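Local structure of MIP07328p (Drosophila melanogaster, 6FKK) at residues Pro297-Val301 with His384-Ile389; His372-Leu377 with Arg432-Val436; Ile389-Pro393 with Asp404-Ser408; Gly409-Val415 with Gly447-Arg451; Gln491-Cys495 with Lys505-Thr509. The protein probably acts as a transmembrane guidance cue that repels growing axons by binding semaphorin receptors, here represented by its sema and PSI extracellular domains. All blocks are in the same frame, centred on the assembly; numbering follows the deposited sequence.

Interaction 1 of 5, residues Pro297-Val301 with His384-Ile389; sequences PGSAV and HRLTAI
Ser299 turns its hydroxyl across the gap between two strands and receives the backbone N-H of Leu386, with Leu386 N 3.1 Å from Ser299 OG and an angle of 157° at the hydrogen. The torsion that sets OG anti to the carbonyl carbon (chi1 -54°) brings it onto the peptide joining Arg385 to Leu386, so a side chain does what a backbone carbonyl would do within a sheet. Beside this bond the contact is apolar. Leu386 CG rests 3.7 Å from Ser299 CB, and its CD1 reaches on to Val301 CG2, also at 3.7 Å, the two side chains meeting at about a right angle. Further along, Val301 CG1 touches the end of Ile389, 4.1 Å from Ile389 CD1. At the more open end Arg385 runs extended from CG to NE, which carries its guanidinium back to Pro297; Pro297 CB lies over one face, 3.8 Å from Arg385 NH2. Val288 on strand 282-290 closes over both Leu386 and Ile389, making this a buried seam. The short strand segments run nearly parallel, 16° apart, but their axes come no closer than 7.7 Å, too far for backbone pairing. Side-chain packing of this kind, between a strand of one blade and the innermost strand of the next, is characteristic of the sema domain's beta-propeller.

Interaction 2 of 5, residues His372-Leu377 with Arg432-Val436; sequences HGRPLL and RLKTV
Leu433 packs against the 372-377 loop, its CD2 methyl facing His372, Arg374 and Leu376 together. Leu433 CG stands anti to the backbone N (chi1 165°), and both methyls are thereby turned to the loop. Leu433 CD2 lies 4.1 Å from Leu376 CD2, where the two leucines meet at a slant, and this inner part is the buried one: Leu376 is enclosed and also rests on Ala303 of strand 298-305. The polar tie is next to it. Thr435 OG1 donates to Leu376 O at 2.8 Å, arriving 32° off the plane of that carbonyl, and Asn420 ND2 is a second donor to the same oxygen. Leu377 CD1 then meets Thr435 CG2 at 3.8 Å, the side chains roughly perpendicular.

Toward solvent the contact is less enclosed rather than more distant. The exposed His372 comes to Leu433 with its ring set obliquely, His372 ND1 being 3.5 Å from Leu433 CD2. The aliphatic part of Arg374 slides past Leu433 in the opposite direction, Arg374 CG 3.9 Å from Leu433 CD2, before the chain bends at chi3; its side chain is about 8 Å from a bound N-acetylglucosamine. Leu376 and Leu377 both face Val301, forming a classic beta bulge where the loop enters strand 377-380. The arrangement is that of a peripheral junction between propeller blades, with the outermost strand of one blade laid against the approach to the outermost strand of its neighbour.

Interaction 3 of 5, residues Ile389-Pro393 with Asp404-Ser408; sequences IAVHP and DVIYS
Strands 389-393 and 404-408 pair antiparallel at 161°, with Ala390-Tyr407 and His392-Val405 as hydrogen-bonded pairs and Val391-Ile406 as a non-hydrogen-bonded pair between them. His392 N reaches Val405 O at 2.8 Å in the plane of the carbonyl, whereas Val405 N, returning to His392 O at 3.0 Å, is tilted out of it by 30°. On the face carrying Ala390 and His392, Tyr407 lays its ring along the partner strand. Ala390 O lies at the ring edge, in its plane, and Tyr407 CE1 is 4.0 Å from His392 CB. The polar ends continue beyond the hairpin: Tyr407 OH bonds to Leu475 O, and His392 ND1 to His476 NE2. The face of Ile389, Val391 and Ile406 is apolar, with Ile389 CD1 3.7 Å from Ile406 CG2, the two side chains lying side by side and pointing the same way. At the end, Asp404 brings OD1 alongside Pro393, 3.3 Å from Pro393 CA, and accepts from Gln394 N, while OD2 serves Ser279 and Tyr286 of the preceding blade. The chemistry thus implies apolar packing on that blade, with Asp404 adding a polar tie, and polar bonding from the Tyr407 face to the chain leaving the propeller.

Interaction 4 of 5, residues Gly409-Val415 with Gly447-Arg451; sequences GTDDGKV and GTPIR
The beta turn region linking strands 402-410 and 414-423 receives Ile450, which comes in from the connection between two propeller blades. Ile450 N donates to Thr410 O at 3.1 Å, with 148° at the hydrogen and the donor 26° out of the carbonyl plane. From this fixed point the side chain lies over the end of the hairpin. With CG1 anti to the carbonyl carbon (chi1 -64°) and the chain extended beyond it, CD1 of Ile450 lies across the backbone of both arms, 3.9 Å from Gly409 CA and 3.7 Å from Gly413 C, and ends 3.8 Å from Val415 CG2, which it meets at about a right angle. A beta carbon on Gly409 would run into Ile450 CG2, and one on Gly413 would come tight against Thr448 O. Replacing Ile450 with alanine would probably open a gap between Gly409, Gly413 and Val415 and weaken the hold of the connection on the turn.

In the sema propeller this is the passage from the outermost strand 432-442 of one blade to the innermost strand 452-456 of the next, and Val464 of that next blade also touches Ile450. Outside the isoleucine, Pro449 lies on the turn, its CB 3.6 Å from Asp411 CA. The turn has its own internal brace: Thr410 OG1 accepts from Lys414 N at 3.0 Å, and more weakly from the N-H groups of Asp412 and Gly413. Lys414 NZ pairs with Asp412 OD2 at 3.4 Å and bonds also to Gln442 OE1 and Thr11 OG1, while Asp411 OD1 accepts from Arg385 N.

Interaction 5 of 5, residues Gln491-Cys495 with Lys505-Thr509; sequences QDPIC and KNLAT
Asn506, whose side chain lies against Ile494, uses OD1 to hold two successive backbone N-H groups. Ala508 N comes in the plane of the amide carbonyl at 2.7 Å, an Asx turn, and Thr509 N from above that plane, 52° out of it, at 3.0 Å. With chi1 at -175°, Asn506 CG points opposite its own N, which folds the amide back over the following residues. Across the contact, Ile494 meets this group obliquely: its CG1 is 3.6 Å from Asn506 OD1, and CD1 carries on to Ala508 CB, likewise at 3.6 Å. With alanine in place of Asn506, the N-H groups of Ala508 and Thr509 would probably lose their shared acceptor, and the 506-509 backbone would be freer to shift against Ile494.

The backbones are joined by one bond, Leu507 N to Ile494 O, 2.8 Å long and nearly straight at 164°. Next to it Cys495 and Asn506 form an antiparallel non-hydrogen-bonded pair. Ile494 itself is set by a type I turn from Asp492 to Cys495, in which Asp492 OD1 accepts from Ile494 N at 3.0 Å, a second Asx turn. Cys495 is disulfide-bonded to Cys478, so the turn is fastened covalently to the start of this PSI (plexin repeat) domain. In so small a domain, the chemistry implies that side-chain carbonyl and carboxylate oxygens order the loops, while the disulfide and a short sheet supply the frame.

Interactions 1 to 4 lie within the sema propeller, all reaching the four-stranded blade sheet of strands 386-396, 402-410, 414-423 and 432-442, and interaction 5 lies in the PSI domain that follows. Interactions 1 and 2, with centres 15 Å apart, alternate along the chain and join that blade to the preceding one; Val301 and Leu376 bond directly between them. Interaction 3, the blade's own hairpin, shares Ile389 with interaction 1 and falls between the halves of interaction 2. Interaction 4, 10 Å from interaction 1, leads to the next blade. Val405 touching Pro493, and Val436 touching Gln491, connect interactions 3 and 2 to interaction 5, seating the PSI domain against this blade.

Interaction 1 of 5, residues Pro297-Val301 with His384-Ile389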
# COMPACT_ATOMS: atom_id res chain seq x y z
N PRO A 297 9.95 -2.20 19.70
CA PRO A 297 9.73 -1.59 18.38
C PRO A 297 10.29 -2.47 17.26
O PRO A 297 11.46 -2.85 17.27
CB PRO A 297 10.47 -0.25 18.47
CG PRO A 297 11.41 -0.40 19.63
CD PRO A 297 10.73 -1.32 20.59
N GLY A 298 9.43 -2.79 16.31
CA GLY A 298 9.80 -3.69 15.23
C GLY A 298 9.03 -3.38 13.97
O GLY A 298 7.88 -2.92 14.02
N SER A 299 9.68 -3.63 12.84
CA SER A 299 9.07 -3.46 11.53
C SER A 299 9.31 -4.72 10.70
O SER A 299 10.29 -5.44 10.92
CB SER A 299 9.63 -2.24 10.79
OG SER A 299 9.51 -1.08 11.59
N ALA A 300 8.42 -4.97 9.75
CA ALA A 300 8.55 -6.15 8.92
C ALA A 300 7.89 -5.92 7.57
O ALA A 300 6.98 -5.10 7.43
CB ALA A 300 7.93 -7.38 9.59
N VAL A 301 8.37 -6.66 6.57
CA VAL A 301 7.77 -6.68 5.24
C VAL A 301 7.25 -8.09 4.99
O VAL A 301 8.02 -9.06 5.03
CB VAL A 301 8.78 -6.27 4.15
CG1 VAL A 301 8.17 -6.49 2.77
CG2 VAL A 301 9.19 -4.83 4.33
N HIS A 384 14.27 3.24 14.04
CA HIS A 384 13.41 3.69 12.95
C HIS A 384 12.45 2.56 12.58
O HIS A 384 12.72 1.38 12.81
CB HIS A 384 14.22 4.13 11.73
CG HIS A 384 15.09 3.06 11.15
ND1 HIS A 384 16.46 3.06 11.31
CD2 HIS A 384 14.79 1.97 10.41
CE1 HIS A 384 16.97 2.00 10.69
NE2 HIS A 384 15.98 1.33 10.14
N ARG A 385 11.32 2.95 12.01
CA ARG A 385 10.30 2.02 11.55
C ARG A 385 10.11 2.16 10.04
O ARG A 385 10.30 3.24 9.48
CB ARG A 385 8.96 2.26 12.25
CG ARG A 385 9.00 2.14 13.77
CD ARG A 385 7.69 2.62 14.39
NE ARG A 385 7.64 2.40 15.83
CZ ARG A 385 7.07 1.34 16.41
NH1 ARG A 385 6.50 0.40 15.66
NH2 ARG A 385 7.07 1.22 17.73
N LEU A 386 9.73 1.06 9.39
CA LEU A 386 9.42 1.10 7.97
C LEU A 386 8.07 1.74 7.74
O LEU A 386 7.13 1.58 8.53
CB LEU A 386 9.44 -0.31 7.38
CG LEU A 386 10.76 -1.08 7.43
CD1 LEU A 386 10.60 -2.44 6.76
CD2 LEU A 386 11.89 -0.30 6.78
N THR A 387 7.95 2.48 6.63
CA THR A 387 6.75 3.28 6.37
C THR A 387 6.21 3.13 4.96
O THR A 387 4.99 3.26 4.76
CB THR A 387 7.03 4.77 6.65
OG1 THR A 387 8.12 5.22 5.83
CG2 THR A 387 7.37 4.99 8.12
N ALA A 388 7.06 2.85 3.98
CA ALA A 388 6.65 2.80 2.58
C ALA A 388 7.14 1.51 1.93
O ALA A 388 7.99 0.80 2.48
CB ALA A 388 7.17 4.02 1.80
N ILE A 389 6.61 1.22 0.75
CA ILE A 389 6.91 -0.02 0.04
C ILE A 389 6.77 0.22 -1.45
O ILE A 389 5.89 0.98 -1.89
CB ILE A 389 5.99 -1.16 0.53
CG1 ILE A 389 6.33 -2.48 -0.15
CG2 ILE A 389 4.53 -0.79 0.32
CD1 ILE A 389 7.50 -3.21 0.47

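Interaction 2 of 5, residues His372-Leu377 with Arg432-Val436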
# COMPACT_ATOMS: atom_id res chain seq x y z
N HIS A 372 5.87 -17.68 2.09
CA HIS A 372 6.98 -18.31 2.81
C HIS A 372 6.69 -18.48 4.29
O HIS A 372 7.54 -19.02 5.01
CB HIS A 372 8.31 -17.57 2.63
CG HIS A 372 8.77 -17.47 1.21
ND1 HIS A 372 9.55 -16.44 0.75
CD2 HIS A 372 8.56 -18.29 0.15
CE1 HIS A 372 9.80 -16.62 -0.54
NE2 HIS A 372 9.21 -17.73 -0.92
N GLY A 373 5.54 -18.03 4.79
CA GLY A 373 5.19 -18.22 6.18
C GLY A 373 5.99 -17.40 7.17
O GLY A 373 5.97 -17.70 8.36
N ARG A 374 6.70 -16.38 6.70
CA ARG A 374 7.52 -15.54 7.57
C ARG A 374 7.76 -14.22 6.85
O ARG A 374 7.58 -14.13 5.63
CB ARG A 374 8.85 -16.23 7.91
CG ARG A 374 9.68 -16.64 6.71
CD ARG A 374 11.11 -17.00 7.12
NE ARG A 374 11.16 -18.01 8.18
CZ ARG A 374 11.40 -17.73 9.46
NH1 ARG A 374 11.61 -16.48 9.85
NH2 ARG A 374 11.43 -18.71 10.36
N PRO A 375 8.16 -13.18 7.58
CA PRO A 375 8.44 -11.90 6.93
C PRO A 375 9.63 -12.00 5.99
O PRO A 375 10.59 -12.73 6.23
CB PRO A 375 8.75 -10.96 8.10
CG PRO A 375 8.10 -11.59 9.28
CD PRO A 375 8.21 -13.06 9.05
N LEU A 376 9.55 -11.24 4.89
CA LEU A 376 10.67 -11.15 3.96
C LEU A 376 11.80 -10.30 4.52
O LEU A 376 12.94 -10.42 4.06
CB LEU A 376 10.19 -10.59 2.63
CG LEU A 376 9.06 -11.37 1.96
CD1 LEU A 376 8.65 -10.69 0.66
CD2 LEU A 376 9.49 -12.80 1.70
N LEU A 377 11.51 -9.43 5.49
CA LEU A 377 12.51 -8.60 6.13
C LEU A 377 11.97 -8.18 7.49
O LEU A 377 10.81 -7.78 7.58
CB LEU A 377 12.84 -7.36 5.29
CG LEU A 377 13.79 -6.33 5.90
CD1 LEU A 377 15.20 -6.86 5.94
CD2 LEU A 377 13.73 -5.02 5.14
N ARG A 432 15.35 -22.77 3.88
CA ARG A 432 15.81 -21.55 4.53
C ARG A 432 15.64 -20.37 3.58
O ARG A 432 16.14 -20.40 2.45
CB ARG A 432 17.27 -21.67 4.98
CG ARG A 432 17.79 -20.41 5.67
CD ARG A 432 19.24 -20.55 6.10
NE ARG A 432 19.73 -19.33 6.73
CZ ARG A 432 20.29 -18.33 6.06
NH1 ARG A 432 20.44 -18.40 4.74
NH2 ARG A 432 20.71 -17.25 6.71
N LEU A 433 14.94 -19.34 4.05
CA LEU A 433 14.75 -18.10 3.31
C LEU A 433 15.70 -17.05 3.88
O LEU A 433 15.64 -16.75 5.08
CB LEU A 433 13.31 -17.62 3.40
CG LEU A 433 13.02 -16.17 3.00
CD1 LEU A 433 13.19 -15.98 1.50
CD2 LEU A 433 11.63 -15.76 3.45
N LYS A 434 16.56 -16.49 3.03
CA LYS A 434 17.48 -15.45 3.46
C LYS A 434 17.17 -14.15 2.74
O LYS A 434 16.50 -14.12 1.70
CB LYS A 434 18.94 -15.86 3.22
CG LYS A 434 19.35 -16.02 1.76
CD LYS A 434 20.83 -16.40 1.69
CE LYS A 434 21.34 -16.48 0.26
NZ LYS A 434 22.79 -16.81 0.21
N THR A 435 17.65 -13.05 3.32
CA THR A 435 17.36 -11.70 2.84
C THR A 435 18.66 -11.05 2.40
O THR A 435 19.52 -10.74 3.23
CB THR A 435 16.68 -10.87 3.94
OG1 THR A 435 15.46 -11.50 4.33
CG2 THR A 435 16.39 -9.46 3.44
N VAL A 436 18.80 -10.85 1.09
CA VAL A 436 19.99 -10.22 0.52
C VAL A 436 19.72 -8.72 0.48
O VAL A 436 19.01 -8.22 -0.39
CB VAL A 436 20.31 -10.77 -0.87
CG1 VAL A 436 21.56 -10.11 -1.43
CG2 VAL A 436 20.46 -12.28 -0.83

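Interaction 3 of 5, residues Ile389-Pro393 with Asp404-Ser408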
# COMPACT_ATOMS: atom_id res chain seq x y z
N ILE A 389 6.61 1.22 0.75
CA ILE A 389 6.91 -0.02 0.04
C ILE A 389 6.77 0.22 -1.45
O ILE A 389 5.89 0.98 -1.89
CB ILE A 389 5.99 -1.16 0.53
CG1 ILE A 389 6.33 -2.48 -0.15
CG2 ILE A 389 4.53 -0.79 0.32
CD1 ILE A 389 7.50 -3.21 0.47
N ALA A 390 7.64 -0.42 -2.23
CA ALA A 390 7.58 -0.39 -3.68
C ALA A 390 8.40 -1.56 -4.20
O ALA A 390 9.36 -1.98 -3.56
CB ALA A 390 8.09 0.93 -4.25
N VAL A 391 8.00 -2.09 -5.36
CA VAL A 391 8.59 -3.30 -5.91
C VAL A 391 8.95 -3.09 -7.37
O VAL A 391 8.14 -2.55 -8.14
CB VAL A 391 7.65 -4.51 -5.77
CG1 VAL A 391 8.27 -5.76 -6.37
CG2 VAL A 391 7.29 -4.75 -4.31
N HIS A 392 10.16 -3.52 -7.76
CA HIS A 392 10.53 -3.69 -9.15
C HIS A 392 10.47 -5.18 -9.45
O HIS A 392 11.41 -5.92 -9.10
CB HIS A 392 11.93 -3.14 -9.43
CG HIS A 392 12.34 -3.21 -10.87
ND1 HIS A 392 13.58 -2.79 -11.31
CD2 HIS A 392 11.68 -3.65 -11.97
CE1 HIS A 392 13.66 -2.96 -12.62
NE2 HIS A 392 12.53 -3.48 -13.04
N PRO A 393 9.41 -5.68 -10.09
CA PRO A 393 9.22 -7.13 -10.17
C PRO A 393 10.00 -7.78 -11.29
O PRO A 393 10.22 -7.21 -12.36
CB PRO A 393 7.71 -7.25 -10.41
CG PRO A 393 7.36 -6.01 -11.16
CD PRO A 393 8.26 -4.93 -10.62
N ASP A 404 12.31 -10.29 -7.41
CA ASP A 404 11.65 -9.02 -7.13
C ASP A 404 12.55 -8.17 -6.25
O ASP A 404 12.89 -8.56 -5.13
CB ASP A 404 10.31 -9.26 -6.44
CG ASP A 404 9.28 -9.89 -7.36
OD1 ASP A 404 9.56 -9.99 -8.57
OD2 ASP A 404 8.20 -10.28 -6.87
N VAL A 405 12.96 -7.01 -6.76
CA VAL A 405 13.72 -6.05 -5.96
C VAL A 405 12.73 -5.21 -5.17
O VAL A 405 11.91 -4.49 -5.74
CB VAL A 405 14.62 -5.17 -6.85
CG1 VAL A 405 15.46 -4.24 -5.98
CG2 VAL A 405 15.50 -6.04 -7.72
N ILE A 406 12.80 -5.32 -3.84
CA ILE A 406 11.83 -4.70 -2.95
C ILE A 406 12.44 -3.45 -2.34
O ILE A 406 13.55 -3.48 -1.81
CB ILE A 406 11.38 -5.69 -1.86
CG1 ILE A 406 10.76 -6.93 -2.51
CG2 ILE A 406 10.40 -5.02 -0.92
CD1 ILE A 406 10.68 -8.12 -1.58
N TYR A 407 11.70 -2.34 -2.41
CA TYR A 407 12.13 -1.07 -1.86
C TYR A 407 11.25 -0.72 -0.66
O TYR A 407 10.02 -0.87 -0.72
CB TYR A 407 12.05 0.04 -2.91
CG TYR A 407 12.95 -0.18 -4.10
CD1 TYR A 407 12.61 -1.08 -5.10
CD2 TYR A 407 14.14 0.53 -4.24
CE1 TYR A 407 13.43 -1.28 -6.20
CE2 TYR A 407 14.97 0.33 -5.33
CZ TYR A 407 14.61 -0.57 -6.31
OH TYR A 407 15.42 -0.77 -7.40
N SER A 408 11.87 -0.25 0.41
CA SER A 408 11.14 0.10 1.62
C SER A 408 11.73 1.37 2.22
O SER A 408 12.95 1.53 2.28
CB SER A 408 11.19 -1.04 2.64
OG SER A 408 10.37 -0.75 3.76

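Interaction 4 of 5, residues Gly409-Val415 with Gly447-Arg451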
# COMPACT_ATOMS: atom_id res chain seq x y z
N GLY A 409 10.86 2.27 2.66
CA GLY A 409 11.29 3.51 3.28
C GLY A 409 11.02 3.55 4.77
O GLY A 409 10.21 2.76 5.28
N THR A 410 11.67 4.47 5.48
CA THR A 410 11.54 4.58 6.92
C THR A 410 11.05 5.98 7.30
O THR A 410 11.05 6.91 6.49
CB THR A 410 12.88 4.30 7.62
OG1 THR A 410 13.79 5.39 7.37
CG2 THR A 410 13.49 3.01 7.10
N ASP A 411 10.61 6.10 8.56
CA ASP A 411 10.35 7.42 9.13
C ASP A 411 11.63 8.21 9.37
O ASP A 411 11.56 9.41 9.66
CB ASP A 411 9.56 7.29 10.43
CG ASP A 411 10.25 6.40 11.46
OD1 ASP A 411 11.39 5.95 11.20
OD2 ASP A 411 9.65 6.15 12.53
N ASP A 412 12.78 7.55 9.26
CA ASP A 412 14.08 8.21 9.38
C ASP A 412 14.46 8.92 8.09
O ASP A 412 15.21 9.91 8.13
CB ASP A 412 15.14 7.17 9.76
CG ASP A 412 16.42 7.78 10.29
OD1 ASP A 412 16.53 9.02 10.30
OD2 ASP A 412 17.31 7.02 10.70
N GLY A 413 13.95 8.46 6.95
CA GLY A 413 14.36 8.97 5.66
C GLY A 413 15.26 8.05 4.87
O GLY A 413 15.80 8.48 3.84
N LYS A 414 15.45 6.82 5.31
CA LYS A 414 16.31 5.87 4.63
C LYS A 414 15.50 5.00 3.67
O LYS A 414 14.28 4.85 3.81
CB LYS A 414 17.05 4.98 5.63
CG LYS A 414 17.78 5.73 6.74
CD LYS A 414 18.72 4.81 7.49
CE LYS A 414 19.25 5.46 8.76
NZ LYS A 414 19.84 6.80 8.50
N VAL A 415 16.20 4.41 2.70
CA VAL A 415 15.60 3.50 1.73
C VAL A 415 16.42 2.22 1.72
O VAL A 415 17.66 2.27 1.66
CB VAL A 415 15.54 4.13 0.33
CG1 VAL A 415 15.09 3.09 -0.69
CG2 VAL A 415 14.61 5.33 0.32
N GLY A 447 15.60 13.81 9.58
CA GLY A 447 14.37 13.85 10.34
C GLY A 447 13.13 13.47 9.55
O GLY A 447 12.23 12.82 10.08
N THR A 448 13.09 13.87 8.28
CA THR A 448 11.86 13.77 7.51
C THR A 448 11.49 12.31 7.24
O THR A 448 12.36 11.51 6.89
CB THR A 448 12.00 14.52 6.19
OG1 THR A 448 13.22 14.14 5.54
CG2 THR A 448 12.01 16.03 6.42
N PRO A 449 10.22 11.94 7.41
CA PRO A 449 9.79 10.58 7.12
C PRO A 449 9.35 10.41 5.67
O PRO A 449 8.99 11.36 4.98
CB PRO A 449 8.59 10.38 8.07
CG PRO A 449 8.53 11.64 8.93
CD PRO A 449 9.19 12.70 8.13
N ILE A 450 9.36 9.15 5.23
CA ILE A 450 9.03 8.79 3.86
C ILE A 450 7.58 8.32 3.82
O ILE A 450 7.22 7.33 4.46
CB ILE A 450 9.98 7.70 3.33
CG1 ILE A 450 11.41 8.24 3.25
CG2 ILE A 450 9.52 7.20 1.97
CD1 ILE A 450 12.41 7.23 2.74
N ARG A 451 6.75 9.03 3.05
CA ARG A 451 5.32 8.73 2.98
C ARG A 451 5.00 7.70 1.90
O ARG A 451 4.24 6.76 2.14
CB ARG A 451 4.54 10.02 2.73
CG ARG A 451 4.64 11.04 3.86
CD ARG A 451 3.86 10.58 5.08
NE ARG A 451 3.88 11.58 6.15
CZ ARG A 451 4.64 11.50 7.24
NH1 ARG A 451 5.44 10.46 7.42
NH2 ARG A 451 4.59 12.46 8.15

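Interaction 5 of 5, residues Gln491-Cys495 with Lys505-Thr509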
# COMPACT_ATOMS: atom_id res chain seq x y z
N GLN A 491 25.37 -6.82 -4.82
CA GLN A 491 24.46 -7.96 -4.95
C GLN A 491 23.09 -7.54 -5.48
O GLN A 491 22.07 -8.16 -5.17
CB GLN A 491 24.32 -8.71 -3.62
CG GLN A 491 25.58 -9.47 -3.25
CD GLN A 491 25.37 -10.36 -2.04
OE1 GLN A 491 24.83 -9.93 -1.02
NE2 GLN A 491 25.80 -11.61 -2.15
N ASP A 492 23.06 -6.47 -6.28
CA ASP A 492 21.86 -6.12 -7.03
C ASP A 492 21.74 -7.06 -8.23
O ASP A 492 22.69 -7.16 -9.02
CB ASP A 492 21.93 -4.66 -7.49
CG ASP A 492 20.58 -4.13 -7.98
OD1 ASP A 492 19.88 -4.83 -8.74
OD2 ASP A 492 20.22 -2.99 -7.61
N PRO A 493 20.62 -7.76 -8.39
CA PRO A 493 20.50 -8.70 -9.52
C PRO A 493 20.59 -8.04 -10.88
O PRO A 493 20.76 -8.75 -11.88
CB PRO A 493 19.11 -9.33 -9.30
CG PRO A 493 18.37 -8.33 -8.47
CD PRO A 493 19.40 -7.72 -7.57
N ILE A 494 20.51 -6.71 -10.95
CA ILE A 494 20.53 -6.02 -12.23
C ILE A 494 21.92 -5.48 -12.59
O ILE A 494 22.15 -5.16 -13.77
CB ILE A 494 19.49 -4.88 -12.23
CG1 ILE A 494 18.89 -4.70 -13.63
CG2 ILE A 494 20.11 -3.58 -11.75
CD1 ILE A 494 17.65 -3.84 -13.63
N CYS A 495 22.83 -5.38 -11.63
CA CYS A 495 24.19 -4.92 -11.90
C CYS A 495 25.12 -6.12 -12.04
O CYS A 495 25.12 -7.02 -11.20
CB CYS A 495 24.70 -4.00 -10.79
SG CYS A 495 23.65 -2.59 -10.32
N LYS A 505 27.75 -2.72 -15.24
CA LYS A 505 26.71 -2.50 -16.24
C LYS A 505 25.34 -2.92 -15.74
O LYS A 505 25.21 -3.84 -14.92
CB LYS A 505 27.03 -3.24 -17.54
CG LYS A 505 28.20 -2.65 -18.32
CD LYS A 505 28.44 -3.40 -19.62
CE LYS A 505 29.58 -2.77 -20.41
NZ LYS A 505 29.85 -3.51 -21.68
N ASN A 506 24.32 -2.24 -16.25
CA ASN A 506 22.93 -2.56 -15.95
C ASN A 506 22.42 -3.55 -16.99
O ASN A 506 22.47 -3.29 -18.19
CB ASN A 506 22.09 -1.28 -15.96
CG ASN A 506 20.65 -1.51 -15.55
OD1 ASN A 506 19.95 -2.36 -16.11
ND2 ASN A 506 20.19 -0.74 -14.57
N LEU A 507 21.92 -4.70 -16.52
CA LEU A 507 21.50 -5.75 -17.44
C LEU A 507 20.19 -5.44 -18.15
O LEU A 507 19.91 -6.02 -19.20
CB LEU A 507 21.38 -7.08 -16.70
CG LEU A 507 22.68 -7.66 -16.13
CD1 LEU A 507 22.43 -9.04 -15.54
CD2 LEU A 507 23.75 -7.71 -17.19
N ALA A 508 19.38 -4.53 -17.61
CA ALA A 508 18.09 -4.22 -18.22
C ALA A 508 18.18 -3.09 -19.24
O ALA A 508 17.53 -3.16 -20.29
CB ALA A 508 17.06 -3.86 -17.14
N THR A 509 18.96 -2.05 -18.95
CA THR A 509 19.07 -0.89 -19.82
C THR A 509 20.24 -0.98 -20.79
O THR A 509 20.06 -0.77 -21.99
CB THR A 509 19.20 0.39 -18.97
OG1 THR A 509 20.37 0.32 -18.16
CG2 THR A 509 17.97 0.57 -18.08